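Local coordinates for protein methyltransferase (Streptococcus mutans, PDB 2B78) that probably transfers methyl groups from S-adenosyl-L-methionine, perhaps to RNA, its biological substrate being unestablished, at residues V216-F220 and V272-F276; A237-L243 and N264-M270. All blocks are in the same frame, centred on the assembly; numbering follows the deposited sequence.

Contact 1 of 2, residues V216-F220 and V272-F276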
loop_
_atom_site.group_PDB
_atom_site.type_symbol
_atom_site.label_atom_id
_atom_site.label_comp_id
_atom_site.label_asym_id
_atom_site.label_seq_id
_atom_site.Cartn_x
_atom_site.Cartn_y
_atom_site.Cartn_z
ATOM N N VAL A 216 -5.364 -23.160 -3.259
ATOM C CA VAL A 216 -5.216 -21.907 -2.537
ATOM C C VAL A 216 -6.516 -21.248 -2.121
ATOM O O VAL A 216 -7.482 -21.243 -2.876
ATOM C CB VAL A 216 -4.440 -20.888 -3.395
ATOM C CG1 VAL A 216 -4.285 -19.576 -2.650
ATOM C CG2 VAL A 216 -3.094 -21.462 -3.790
ATOM N N LEU A 217 -6.523 -20.704 -0.907
ATOM C CA LEU A 217 -7.666 -19.963 -0.393
ATOM C C LEU A 217 -7.170 -18.537 -0.159
ATOM O O LEU A 217 -6.228 -18.301 0.602
ATOM C CB LEU A 217 -8.180 -20.553 0.920
ATOM C CG LEU A 217 -9.277 -19.717 1.588
ATOM C CD1 LEU A 217 -10.560 -19.774 0.768
ATOM C CD2 LEU A 217 -9.521 -20.251 2.986
ATOM N N ASN A 218 -7.806 -17.583 -0.823
ATOM C CA ASN A 218 -7.418 -16.185 -0.712
ATOM C C ASN A 218 -8.516 -15.419 0.029
ATOM O O ASN A 218 -9.576 -15.159 -0.522
ATOM C CB ASN A 218 -7.206 -15.647 -2.129
ATOM C CG ASN A 218 -6.737 -14.212 -2.158
ATOM O OD1 ASN A 218 -6.227 -13.683 -1.172
ATOM N ND2 ASN A 218 -6.888 -13.577 -3.314
ATOM N N LEU A 219 -8.262 -15.067 1.285
ATOM C CA LEU A 219 -9.249 -14.354 2.103
ATOM C C LEU A 219 -9.119 -12.833 1.976
ATOM O O LEU A 219 -8.000 -12.292 1.962
ATOM C CB LEU A 219 -9.105 -14.788 3.568
ATOM C CG LEU A 219 -9.259 -16.297 3.799
ATOM C CD1 LEU A 219 -9.028 -16.616 5.265
ATOM C CD2 LEU A 219 -10.645 -16.762 3.365
ATOM N N PHE A 220 -10.258 -12.148 1.890
ATOM C CA PHE A 220 -10.281 -10.685 1.719
ATOM C C PHE A 220 -9.612 -10.410 0.369
ATOM O O PHE A 220 -8.806 -9.487 0.220
ATOM C CB PHE A 220 -9.495 -9.982 2.836
ATOM C CG PHE A 220 -10.056 -10.205 4.214
ATOM C CD1 PHE A 220 -11.202 -9.535 4.633
ATOM C CD2 PHE A 220 -9.445 -11.101 5.091
ATOM C CE1 PHE A 220 -11.743 -9.756 5.914
ATOM C CE2 PHE A 220 -9.971 -11.333 6.372
ATOM C CZ PHE A 220 -11.126 -10.657 6.782
ATOM N N VAL A 272 -15.731 -13.282 5.850
ATOM C CA VAL A 272 -14.635 -14.231 6.053
ATOM C C VAL A 272 -14.843 -15.168 7.239
ATOM O O VAL A 272 -14.469 -16.337 7.177
ATOM C CB VAL A 272 -13.278 -13.488 6.175
ATOM C CG1 VAL A 272 -12.193 -14.439 6.669
ATOM C CG2 VAL A 272 -12.873 -12.940 4.797
ATOM N N PHE A 273 -15.435 -14.676 8.320
ATOM C CA PHE A 273 -15.673 -15.563 9.454
ATOM C C PHE A 273 -16.786 -16.537 9.106
ATOM O O PHE A 273 -16.768 -17.692 9.542
ATOM C CB PHE A 273 -16.017 -14.769 10.711
ATOM C CG PHE A 273 -14.827 -14.104 11.334
ATOM C CD1 PHE A 273 -13.823 -14.869 11.934
ATOM C CD2 PHE A 273 -14.677 -12.723 11.281
ATOM C CE1 PHE A 273 -12.682 -14.259 12.473
ATOM C CE2 PHE A 273 -13.537 -12.105 11.819
ATOM C CZ PHE A 273 -12.541 -12.875 12.412
ATOM N N ASP A 274 -17.755 -16.088 8.312
ATOM C CA ASP A 274 -18.832 -16.987 7.910
ATOM C C ASP A 274 -18.240 -18.057 6.998
ATOM O O ASP A 274 -18.716 -19.203 6.977
ATOM C CB ASP A 274 -19.955 -16.241 7.174
ATOM C CG ASP A 274 -20.845 -15.436 8.113
ATOM O OD1 ASP A 274 -20.915 -15.759 9.320
ATOM O OD2 ASP A 274 -21.490 -14.478 7.642
ATOM N N TYR A 275 -17.204 -17.697 6.240
ATOM C CA TYR A 275 -16.593 -18.686 5.365
ATOM C C TYR A 275 -15.798 -19.709 6.175
ATOM O O TYR A 275 -15.731 -20.879 5.801
ATOM C CB TYR A 275 -15.667 -18.044 4.324
ATOM C CG TYR A 275 -15.261 -19.051 3.272
ATOM C CD1 TYR A 275 -16.147 -19.415 2.257
ATOM C CD2 TYR A 275 -14.038 -19.718 3.346
ATOM C CE1 TYR A 275 -15.832 -20.427 1.344
ATOM C CE2 TYR A 275 -13.709 -20.732 2.433
ATOM C CZ TYR A 275 -14.615 -21.081 1.438
ATOM O OH TYR A 275 -14.314 -22.085 0.542
ATOM N N PHE A 276 -15.188 -19.273 7.278
ATOM C CA PHE A 276 -14.426 -20.196 8.109
ATOM C C PHE A 276 -15.372 -21.275 8.607
ATOM O O PHE A 276 -15.056 -22.465 8.559
ATOM C CB PHE A 276 -13.787 -19.469 9.301
ATOM C CG PHE A 276 -12.472 -18.797 8.981
ATOM C CD1 PHE A 276 -11.482 -19.474 8.275
ATOM C CD2 PHE A 276 -12.210 -17.504 9.436
ATOM C CE1 PHE A 276 -10.245 -18.874 8.025
ATOM C CE2 PHE A 276 -10.978 -16.897 9.195
ATOM C CZ PHE A 276 -9.994 -17.583 8.488
#

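Contact 2 of 2, residues A237-L243 and N264-M270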
loop_
_atom_site.group_PDB
_atom_site.type_symbol
_atom_site.label_atom_id
_atom_site.label_comp_id
_atom_site.label_asym_id
_atom_site.label_seq_id
_atom_site.Cartn_x
_atom_site.Cartn_y
_atom_site.Cartn_z
ATOM N N ALA A 237 -5.821 -25.118 -7.823
ATOM C CA ALA A 237 -7.136 -24.499 -7.741
ATOM C C ALA A 237 -7.079 -23.306 -6.793
ATOM O O ALA A 237 -6.183 -23.211 -5.970
ATOM C CB ALA A 237 -8.148 -25.524 -7.227
ATOM N N THR A 238 -8.025 -22.382 -6.907
ATOM C CA THR A 238 -8.029 -21.257 -5.983
ATOM C C THR A 238 -9.452 -20.869 -5.656
ATOM O O THR A 238 -10.359 -20.970 -6.494
ATOM C CB THR A 238 -7.314 -20.005 -6.544
ATOM O OG1 THR A 238 -8.153 -19.368 -7.520
ATOM C CG2 THR A 238 -5.995 -20.385 -7.185
ATOM N N THR A 239 -9.649 -20.449 -4.419
ATOM C CA THR A 239 -10.946 -19.999 -3.955
ATOM C C THR A 239 -10.687 -18.612 -3.404
ATOM O O THR A 239 -9.872 -18.445 -2.505
ATOM C CB THR A 239 -11.486 -20.900 -2.847
ATOM O OG1 THR A 239 -11.650 -22.228 -3.362
ATOM C CG2 THR A 239 -12.824 -20.367 -2.339
ATOM N N SER A 240 -11.381 -17.616 -3.951
ATOM C CA SER A 240 -11.205 -16.236 -3.535
ATOM C C SER A 240 -12.450 -15.764 -2.793
ATOM O O SER A 240 -13.562 -15.801 -3.331
ATOM C CB SER A 240 -10.957 -15.369 -4.768
ATOM O OG SER A 240 -9.940 -15.944 -5.577
ATOM N N VAL A 241 -12.259 -15.316 -1.558
ATOM C CA VAL A 241 -13.387 -14.883 -0.741
ATOM C C VAL A 241 -13.365 -13.415 -0.342
ATOM O O VAL A 241 -12.394 -12.935 0.255
ATOM C CB VAL A 241 -13.467 -15.726 0.547
ATOM C CG1 VAL A 241 -14.770 -15.408 1.298
ATOM C CG2 VAL A 241 -13.368 -17.203 0.213
ATOM N N ASP A 242 -14.440 -12.696 -0.674
ATOM C CA ASP A 242 -14.547 -11.289 -0.312
ATOM C C ASP A 242 -15.985 -10.984 0.083
ATOM O O ASP A 242 -16.926 -11.557 -0.467
ATOM C CB ASP A 242 -14.152 -10.376 -1.477
ATOM C CG ASP A 242 -13.779 -8.983 -1.014
ATOM O OD1 ASP A 242 -12.656 -8.827 -0.490
ATOM O OD2 ASP A 242 -14.600 -8.046 -1.151
ATOM N N LEU A 243 -16.154 -10.072 1.028
ATOM C CA LEU A 243 -17.483 -9.698 1.487
ATOM C C LEU A 243 -18.283 -8.904 0.453
ATOM O O LEU A 243 -19.509 -8.907 0.495
ATOM C CB LEU A 243 -17.366 -8.864 2.767
ATOM C CG LEU A 243 -18.667 -8.291 3.328
ATOM C CD1 LEU A 243 -19.520 -9.414 3.905
ATOM C CD2 LEU A 243 -18.344 -7.261 4.399
ATOM N N ASN A 264 -11.373 -24.518 -12.203
ATOM C CA ASN A 264 -10.857 -24.729 -10.857
ATOM C C ASN A 264 -10.596 -23.441 -10.099
ATOM O O ASN A 264 -9.777 -23.407 -9.183
ATOM C CB ASN A 264 -9.581 -25.571 -10.908
ATOM C CG ASN A 264 -9.848 -26.988 -11.376
ATOM O OD1 ASN A 264 -9.264 -27.450 -12.355
ATOM N ND2 ASN A 264 -10.745 -27.682 -10.679
ATOM N N HIS A 265 -11.286 -22.376 -10.487
ATOM C CA HIS A 265 -11.120 -21.109 -9.807
ATOM C C HIS A 265 -12.503 -20.637 -9.399
ATOM O O HIS A 265 -13.353 -20.368 -10.247
ATOM C CB HIS A 265 -10.413 -20.098 -10.720
ATOM C CG HIS A 265 -9.032 -20.525 -11.114
ATOM N ND1 HIS A 265 -7.999 -20.621 -10.205
ATOM C CD2 HIS A 265 -8.545 -21.005 -12.287
ATOM C CE1 HIS A 265 -6.940 -21.150 -10.795
ATOM N NE2 HIS A 265 -7.245 -21.394 -12.058
ATOM N N GLN A 266 -12.720 -20.569 -8.089
ATOM C CA GLN A 266 -14.003 -20.160 -7.520
ATOM C C GLN A 266 -13.967 -18.798 -6.849
ATOM O O GLN A 266 -13.031 -18.487 -6.108
ATOM C CB GLN A 266 -14.466 -21.184 -6.483
ATOM C CG GLN A 266 -15.084 -22.461 -7.049
ATOM C CD GLN A 266 -14.092 -23.332 -7.801
ATOM O OE1 GLN A 266 -13.033 -23.680 -7.280
ATOM N NE2 GLN A 266 -14.439 -23.696 -9.032
ATOM N N LEU A 267 -14.999 -17.993 -7.097
ATOM C CA LEU A 267 -15.108 -16.676 -6.481
ATOM C C LEU A 267 -16.313 -16.741 -5.546
ATOM O O LEU A 267 -17.431 -17.055 -5.979
ATOM C CB LEU A 267 -15.335 -15.588 -7.531
ATOM C CG LEU A 267 -14.361 -15.450 -8.709
ATOM C CD1 LEU A 267 -14.783 -14.237 -9.506
ATOM C CD2 LEU A 267 -12.925 -15.303 -8.248
ATOM N N VAL A 268 -16.076 -16.445 -4.270
ATOM C CA VAL A 268 -17.112 -16.478 -3.250
ATOM C C VAL A 268 -17.355 -15.096 -2.656
ATOM O O VAL A 268 -16.423 -14.319 -2.472
ATOM C CB VAL A 268 -16.699 -17.433 -2.105
ATOM C CG1 VAL A 268 -17.733 -17.405 -0.991
ATOM C CG2 VAL A 268 -16.518 -18.847 -2.644
ATOM N N VAL A 269 -18.614 -14.773 -2.384
ATOM C CA VAL A 269 -18.932 -13.492 -1.757
ATOM C C VAL A 269 -19.521 -13.847 -0.410
ATOM O O VAL A 269 -20.667 -14.307 -0.319
ATOM C CB VAL A 269 -19.973 -12.673 -2.552
ATOM C CG1 VAL A 269 -20.234 -11.344 -1.840
ATOM C CG2 VAL A 269 -19.459 -12.410 -3.963
ATOM N N MET A 270 -18.735 -13.646 0.642
ATOM C CA MET A 270 -19.186 -13.990 1.974
ATOM C C MET A 270 -18.287 -13.364 3.028
ATOM O O MET A 270 -17.131 -13.024 2.753
ATOM C CB MET A 270 -19.157 -15.513 2.129
ATOM C CG MET A 270 -19.832 -16.040 3.374
ATOM S SD MET A 270 -19.572 -17.818 3.574
ATOM C CE MET A 270 -20.247 -18.436 2.076
HETATM O O HOH W 1 -10.581 -17.877 -7.395
#

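Contact 1 of 2, residues V216-F220 and V272-F276
Apolar packing of a helix against an inner strand of the seven-stranded sheet is the principle illustrated here: the first turn of helix 272-281 lies over the C-terminal half of strand 215-219 in the methyltransferase domain. The short axes pass 10.7 Å apart at 149°, so helix and strand run nearly antiparallel, and side chains alone bridge the gap, burying 298 Å². Leu217 and Leu219, two residues apart on the strand, point to the same face of the sheet and meet the helix. From the helix, Val272 and Tyr275 direct their CB atoms toward the strand, while the Phe276 ring swings in beside them. Leu219 sits among all three: its CD1 lies 3.5 Å from Phe276 CZ and 4.1 Å from Val272 CG1, and its CD2 is 4.5 Å from Tyr275 CD2. Farther back along the strand, Leu217 CD1 touches Tyr275 CE2 at 3.7 Å. The Tyr275 ring is used for its carbon surface, while its hydroxyl is hydrogen-bonded to that of Tyr286 on the neighbouring strand 286-291. Past the strand end, Phe220 adopts positive phi and psi (63°/43°), and its ring reaches the start of the helix. Val272 CG2 stands 3.5 Å from the Phe220 ring centroid and 11° off the normal, a CH-pi contact over the ring face. Val272 binds S-adenosyl-L-homocysteine, absent from this chain, in a structure of this protein, so the packing reaches the cofactor pocket, at the C-terminal edge of the parallel strands, as is characteristic of Rossmann-like methyltransferases.

Contact 2 of 2, residues A237-L243 and N264-M270
Ala237 opens a parallel pairing, its CA 3.2 Å from Asn264 O in a CA-H...O contact. Thr238 gives the first backbone hydrogen bonds, N to Asn264 O (3.0 Å) and O from Gln266 N (2.9 Å). Its hydroxyl OG1 also hydrogen-bonds His265 ND1 at 3.0 Å. Thr239 lies on the other face, where its CG2 comes 4.0 Å from Val268 CG2, and turns its backbone N and O to strand 215-219. Ser240 makes the next bonds to 264-270, N to Gln266 O at 2.9 Å and O from Val268 N at 2.8 Å. Ser240 OG, which also bonds Ser227 OG, holds a water at 2.7 Å; this water lies 2.9 Å from Thr238 OG1 and donates to Gln266 O at 2.8 Å. Val241 packs CG2 against Val268 CB at 4.1 Å. Asp242 supplies the last pair of rungs: its N binds Val268 O at 3.1 Å, and its O accepts from Met270 N at 3.0 Å. Its carboxylate is held by Tyr222 N and Ala244 N, and at this C-terminal strand end Asp242 binds S-adenosyl-L-homocysteine in a structure of this protein. The Leu243 side chain points away overall, yet Leu243 CA makes a CA-H...O contact with Met270 O at 3.6 Å. Helix 247-257 links the two strands in a beta-alpha-beta crossover at the sheet edge. The backbone ladder thus holds the strands in parallel, while the Thr238-His265 pair suits this register; that bond and the water lie on one face, whereas Val241 and Val268 on the other pack on Tyr275 of helix 272-281.

Contacts 1 and 2 share one sheet: contact 2 pairs its edge strand 265-269 with strand 237-242, and contact 1 packs helix 272-281 onto the next strand, 215-219; their centres are 8 Å apart. Probable hydrogen bonds from Thr239 N to Val216 O and from Asn218 N to Thr239 O, both 2.8 Å, join the two. In the chain, contact 2 nests inside the loop that contact 1 closes, and where strand 265-269 leads into the helix, Met270 SD packs 3.6 Å from Tyr275 N. Phe220 C lies 3.5 Å from Asp242 OD1. Asp242 and Val272, one from each contact, both bind S-adenosyl-L-homocysteine in a structure of this protein, although this chain carries none.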